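Local coordinates for Di-haem cytochrome c peroxidase family protein (PDB 6NX0) that carries two covalently bound c-type hemes, forms an unusually stable bis-Fe(IV) state and probably reduces peroxides as a diheme cytochrome c peroxidase relative, at residues A[125-128]-A[134-137]; A[453-458]-A[464-469]. All blocks are in the same frame, centred on the assembly; numbering follows the deposited sequence.

Contact 1. Residues A[125-128]-A[134-137]. With HEC (heme c), chain B.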
loop_
_atom_site.group_PDB
_atom_site.type_symbol
_atom_site.label_atom_id
_atom_site.label_comp_id
_atom_site.label_asym_id
_atom_site.label_seq_id
_atom_site.Cartn_x
_atom_site.Cartn_y
_atom_site.Cartn_z
ATOM N N CYS A 125 11.270 8.006 -2.913
ATOM C CA CYS A 125 10.372 6.930 -3.310
ATOM C C CYS A 125 8.908 7.237 -3.048
ATOM O O CYS A 125 8.058 6.379 -3.303
ATOM C CB CYS A 125 10.752 5.642 -2.584
ATOM S SG CYS A 125 12.420 5.127 -3.019
ATOM N N HIS A 126 8.604 8.411 -2.535
ATOM C CA HIS A 126 7.261 8.839 -2.145
ATOM C C HIS A 126 7.204 10.328 -2.510
ATOM O O HIS A 126 7.365 11.190 -1.655
ATOM C CB HIS A 126 7.013 8.610 -0.653
ATOM C CG HIS A 126 7.100 7.174 -0.228
ATOM N ND1 HIS A 126 6.127 6.251 -0.542
ATOM C CD2 HIS A 126 8.031 6.509 0.494
ATOM C CE1 HIS A 126 6.451 5.079 -0.024
ATOM N NE2 HIS A 126 7.603 5.211 0.610
ATOM N N ASP A 127 6.985 10.604 -3.792
ATOM C CA ASP A 127 7.117 11.939 -4.351
ATOM C C ASP A 127 5.918 12.785 -3.956
ATOM O O ASP A 127 4.785 12.435 -4.308
ATOM C CB ASP A 127 7.217 11.802 -5.876
ATOM C CG ASP A 127 7.396 13.118 -6.594
ATOM O OD1 ASP A 127 7.368 14.197 -5.959
ATOM O OD2 ASP A 127 7.585 13.048 -7.825
ATOM N N PRO A 128 6.101 13.902 -3.242
ATOM C CA PRO A 128 4.929 14.736 -2.940
ATOM C C PRO A 128 4.171 15.167 -4.185
ATOM O O PRO A 128 2.959 15.438 -4.102
ATOM C CB PRO A 128 5.531 15.936 -2.196
ATOM C CG PRO A 128 6.953 15.979 -2.624
ATOM C CD PRO A 128 7.352 14.546 -2.789
ATOM N N PRO A 134 5.905 6.596 -5.784
ATOM C CA PRO A 134 7.224 6.790 -6.393
ATOM C C PRO A 134 7.158 7.367 -7.796
ATOM O O PRO A 134 6.337 6.973 -8.633
ATOM C CB PRO A 134 7.835 5.379 -6.393
ATOM C CG PRO A 134 6.694 4.466 -6.294
ATOM C CD PRO A 134 5.661 5.168 -5.473
ATOM N N THR A 135 8.061 8.308 -8.043
ATOM C CA THR A 135 8.468 8.673 -9.387
ATOM C C THR A 135 9.763 7.903 -9.640
ATOM O O THR A 135 10.783 8.154 -8.987
ATOM C CB THR A 135 8.631 10.185 -9.520
ATOM O OG1 THR A 135 7.346 10.799 -9.349
ATOM C CG2 THR A 135 9.190 10.539 -10.862
ATOM N N LEU A 136 9.680 6.895 -10.498
ATOM C CA LEU A 136 10.765 5.941 -10.689
ATOM C C LEU A 136 11.938 6.548 -11.450
ATOM O O LEU A 136 11.764 7.363 -12.365
ATOM C CB LEU A 136 10.244 4.724 -11.442
ATOM C CG LEU A 136 9.154 3.911 -10.733
ATOM C CD1 LEU A 136 8.653 2.820 -11.667
ATOM C CD2 LEU A 136 9.654 3.307 -9.411
ATOM N N SER A 137 13.142 6.143 -11.056
ATOM C CA SER A 137 14.355 6.557 -11.724
ATOM C C SER A 137 14.411 5.952 -13.124
ATOM O O SER A 137 13.701 4.998 -13.434
ATOM C CB SER A 137 15.569 6.096 -10.927
ATOM O OG SER A 137 15.659 4.683 -11.019
HETATM FE FE HEC B . 8.590 3.816 1.950
HETATM C CHA HEC B . 6.136 1.376 2.107
HETATM C CHB HEC B . 7.215 5.353 4.647
HETATM C CHC HEC B . 11.475 5.629 2.416
HETATM C CHD HEC B . 10.096 2.178 -0.680
HETATM N NA HEC B . 6.937 3.482 3.081
HETATM C C1A HEC B . 6.074 2.407 3.008
HETATM C C2A HEC B . 5.050 2.576 4.001
HETATM C C3A HEC B . 5.293 3.736 4.627
HETATM C C4A HEC B . 6.532 4.277 4.131
HETATM C CMA HEC B . 4.539 4.304 5.825
HETATM C CAA HEC B . 3.903 1.583 4.268
HETATM C CBA HEC B . 2.654 2.008 3.515
HETATM C CGA HEC B . 1.536 1.003 3.599
HETATM O O1A HEC B . 0.418 1.381 3.140
HETATM O O2A HEC B . 1.791 -0.182 3.976
HETATM N NB HEC B . 9.252 5.201 3.277
HETATM C C1B HEC B . 8.513 5.685 4.348
HETATM C C2B HEC B . 9.326 6.639 5.052
HETATM C C3B HEC B . 10.546 6.648 4.505
HETATM C C4B HEC B . 10.502 5.772 3.358
HETATM C CMB HEC B . 8.848 7.429 6.275
HETATM C CAB HEC B . 11.768 7.512 4.875
HETATM C CBB HEC B . 12.297 7.090 6.268
HETATM N NC HEC B . 10.408 3.901 1.034
HETATM C C1C HEC B . 11.442 4.766 1.363
HETATM C C2C HEC B . 12.393 4.717 0.275
HETATM C C3C HEC B . 12.018 3.795 -0.615
HETATM C C4C HEC B . 10.771 3.238 -0.132
HETATM C CMC HEC B . 13.580 5.684 0.134
HETATM C CAC HEC B . 12.522 3.641 -2.061
HETATM C CBC HEC B . 13.961 3.109 -2.107
HETATM N ND HEC B . 8.158 2.141 0.889
HETATM C C1D HEC B . 8.923 1.660 -0.192
HETATM C C2D HEC B . 8.353 0.409 -0.622
HETATM C C3D HEC B . 7.193 0.132 0.266
HETATM C C4D HEC B . 7.119 1.243 1.175
HETATM C CMD HEC B . 8.923 -0.504 -1.690
HETATM C CAD HEC B . 6.280 -1.108 0.243
HETATM C CBD HEC B . 7.091 -2.251 0.810
HETATM C CGD HEC B . 6.245 -3.444 1.220
HETATM O O1D HEC B . 5.009 -3.390 1.039
HETATM O O2D HEC B . 6.878 -4.451 1.647
HETATM O O HOH W 1 9.532 2.273 3.184
#
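C125 and P134 meet just behind a c-type heme, where the CXXCH motif C122–H126 attaches the porphyrin and the chain loops back beside it. This is the signature of a cytochrome c domain: C122 and C125 form the thioethers and H126 supplies the axial ligand. C125 SG is bonded to heme CAC at 1.8 Å, and its position beside the backbone N of C125 (chi1 -62°) aims the sulfur at the porphyrin. H126 NE2 ligates the iron at 2.2 Å, and a water occupies the opposite axial position, also 2.2 Å from FE. A water there is consistent with this being the heme where peroxide reacts.

A second shell holds the H126 imidazole. H126 ND1 is hydrogen-bonded to the carbonyl O of F132, with a weak second bond to P161 O, which should restrain the ring's rotation about its bond to the metal. F132 lies in the connecting loop, so the fold of 125–137 itself positions the axial histidine. The loop is closed first by C125 O, which packs 3.2 Å from P134 CA and also against the proline ring, 3.3 Å from P134 CB. P134 N has no hydrogen to offer, so this is van der Waals packing. Backbone hydrogen bonding between D127 and A133 ties the loop further.

Farther from the heme, D127 uses both carboxylate oxygens: OD1 closes an Asx turn on G129 N, while CG, anti to the backbone N (chi1 -178°), carries OD2 across to T135. There the T135 hydroxyl, also hydrogen-bonded to R130 NE, donates from OG1 to the anti lone pair of D127 OD2 at 2.7 Å.

Contact 2. Residues A[453-458]-A[464-469]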
loop_
_atom_site.group_PDB
_atom_site.type_symbol
_atom_site.label_atom_id
_atom_site.label_comp_id
_atom_site.label_asym_id
_atom_site.label_seq_id
_atom_site.Cartn_x
_atom_site.Cartn_y
_atom_site.Cartn_z
ATOM N N PHE A 453 -13.860 5.116 -13.956
ATOM C CA PHE A 453 -14.213 5.365 -12.574
ATOM C C PHE A 453 -12.973 5.519 -11.695
ATOM O O PHE A 453 -12.914 6.419 -10.862
ATOM C CB PHE A 453 -15.107 4.244 -12.056
ATOM C CG PHE A 453 -15.309 4.316 -10.599
ATOM C CD1 PHE A 453 -15.972 5.383 -10.032
ATOM C CD2 PHE A 453 -14.792 3.328 -9.762
ATOM C CE1 PHE A 453 -16.119 5.475 -8.660
ATOM C CE2 PHE A 453 -14.938 3.410 -8.393
ATOM C CZ PHE A 453 -15.591 4.478 -7.834
ATOM N N LEU A 454 -11.968 4.652 -11.858
ATOM C CA LEU A 454 -10.784 4.764 -10.999
ATOM C C LEU A 454 -10.090 6.105 -11.174
ATOM O O LEU A 454 -9.464 6.613 -10.239
ATOM C CB LEU A 454 -9.818 3.622 -11.284
ATOM C CG LEU A 454 -10.360 2.238 -10.878
ATOM C CD1 LEU A 454 -9.341 1.154 -11.262
ATOM C CD2 LEU A 454 -10.706 2.200 -9.386
ATOM N N ARG A 455 -10.181 6.691 -12.364
ATOM C CA ARG A 455 -9.554 7.987 -12.579
ATOM C C ARG A 455 -10.245 9.108 -11.801
ATOM O O ARG A 455 -9.633 10.157 -11.574
ATOM C CB ARG A 455 -9.533 8.269 -14.089
ATOM C CG ARG A 455 -8.623 7.353 -14.880
ATOM C CD ARG A 455 -8.944 7.388 -16.403
ATOM N NE ARG A 455 -8.807 8.743 -16.947
ATOM C CZ ARG A 455 -7.660 9.284 -17.357
ATOM N NH1 ARG A 455 -6.533 8.592 -17.298
ATOM N NH2 ARG A 455 -7.654 10.540 -17.819
ATOM N N THR A 456 -11.485 8.914 -11.337
ATOM C CA THR A 456 -12.133 9.916 -10.492
ATOM C C THR A 456 -11.572 9.961 -9.074
ATOM O O THR A 456 -11.923 10.867 -8.305
ATOM C CB THR A 456 -13.657 9.693 -10.400
ATOM O OG1 THR A 456 -13.973 8.590 -9.520
ATOM C CG2 THR A 456 -14.291 9.500 -11.782
ATOM N N LEU A 457 -10.720 9.008 -8.704
ATOM C CA LEU A 457 -10.189 8.936 -7.351
ATOM C C LEU A 457 -8.863 9.680 -7.195
ATOM O O LEU A 457 -8.216 9.576 -6.151
ATOM C CB LEU A 457 -10.000 7.474 -6.938
ATOM C CG LEU A 457 -11.156 6.525 -7.228
ATOM C CD1 LEU A 457 -10.860 5.135 -6.692
ATOM C CD2 LEU A 457 -12.443 7.063 -6.630
ATOM N N THR A 458 -8.441 10.417 -8.207
ATOM C CA THR A 458 -7.212 11.194 -8.129
ATOM C C THR A 458 -7.446 12.524 -7.420
ATOM O O THR A 458 -8.353 13.283 -7.780
ATOM C CB THR A 458 -6.696 11.429 -9.540
ATOM O OG1 THR A 458 -6.500 10.164 -10.179
ATOM C CG2 THR A 458 -5.414 12.216 -9.532
ATOM N N GLY A 464 -3.227 16.120 -13.482
ATOM C CA GLY A 464 -2.407 16.278 -14.679
ATOM C C GLY A 464 -1.409 15.165 -14.918
ATOM O O GLY A 464 -0.851 15.078 -16.017
ATOM N N LEU A 465 -1.173 14.307 -13.930
ATOM C CA LEU A 465 -0.268 13.193 -14.125
ATOM C C LEU A 465 -0.952 11.948 -14.665
ATOM O O LEU A 465 -0.269 10.997 -15.053
ATOM C CB LEU A 465 0.429 12.828 -12.805
ATOM C CG LEU A 465 1.351 13.885 -12.198
ATOM C CD1 LEU A 465 1.963 13.350 -10.900
ATOM C CD2 LEU A 465 2.419 14.272 -13.196
ATOM N N MET A 466 -2.275 11.897 -14.656
ATOM C CA MET A 466 -2.942 10.795 -15.310
ATOM C C MET A 466 -2.670 10.860 -16.813
ATOM O O MET A 466 -2.530 11.948 -17.373
ATOM C CB MET A 466 -4.444 10.856 -15.057
ATOM C CG MET A 466 -4.845 10.810 -13.592
ATOM S SD MET A 466 -6.616 10.457 -13.386
ATOM C CE MET A 466 -7.327 11.994 -13.958
ATOM N N PRO A 467 -2.600 9.724 -17.494
ATOM C CA PRO A 467 -2.558 9.790 -18.956
ATOM C C PRO A 467 -3.827 10.451 -19.453
ATOM O O PRO A 467 -4.909 10.258 -18.890
ATOM C CB PRO A 467 -2.463 8.325 -19.378
ATOM C CG PRO A 467 -3.065 7.566 -18.254
ATOM C CD PRO A 467 -2.761 8.336 -17.015
ATOM N N THR A 468 -3.703 11.258 -20.513
ATOM C CA THR A 468 -4.911 11.876 -21.034
ATOM C C THR A 468 -5.722 10.890 -21.848
ATOM O O THR A 468 -6.944 11.038 -21.929
ATOM C CB THR A 468 -4.582 13.125 -21.850
ATOM O OG1 THR A 468 -3.523 12.818 -22.755
ATOM C CG2 THR A 468 -4.133 14.256 -20.952
ATOM N N ALA A 469 -5.067 9.882 -22.427
ATOM C CA ALA A 469 -5.739 8.700 -22.955
ATOM C C ALA A 469 -5.833 7.672 -21.835
ATOM O O ALA A 469 -4.795 7.244 -21.314
ATOM C CB ALA A 469 -4.976 8.137 -24.127
#
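R455 reaches from segment 453–458 to the backbone of P467 and grips a single carbonyl oxygen with both terminal nitrogens. R455 NH1 lies 2.8 Å and R455 NH2 3.0 Å from P467 O, with N-H...O angles of 143° and 136°: neither bond is straight, as expected when two donors converge on one atom. The oxygen sits near the guanidinium plane, and a bend at chi3 (59°) turns the group to face it. R455 to T458 form a type I beta turn as the chain leaves the helix, and this arginine-carbonyl grip holds the later tail back against it.

M466 lies against one face of the guanidinium group. M466 SD is over its centre, 4.2 Å above the plane, and packs 3.7 Å from R455 CB. M466 SD also approaches T458 OG1 at 3.2 Å, while the T458 hydroxyl makes at best a weak, long bond to R455 O. Within segment 453–458, F453 O accepts from both T456 N and T456 OG1.

M466 also packs on A376 and I377 of a neighbouring loop. Of the residues beside R455, F453, L454 and T456 meet helix 284–293, T456 and L457 meet helix 271–276, and L454 reaches helix 390–399.

The C-terminal tail of this protein links the two contacts. Contact 1 comes first along the chain, in the loop between helices 99–109 and 138–142; contact 2 follows more than 300 residues later, where helix 444–455 gives way to the tail. Their centres are 18 Å apart and their nearest atoms about 6 Å, without touching. Y462, between the two segments of contact 2, hydrogen-bonds to P128 O, and the terminal P477 packs on T135, so the tail joins them. The side chain of K378, which binds the second heme, is about 6 Å from that of P134 and about 9 Å from that of T458.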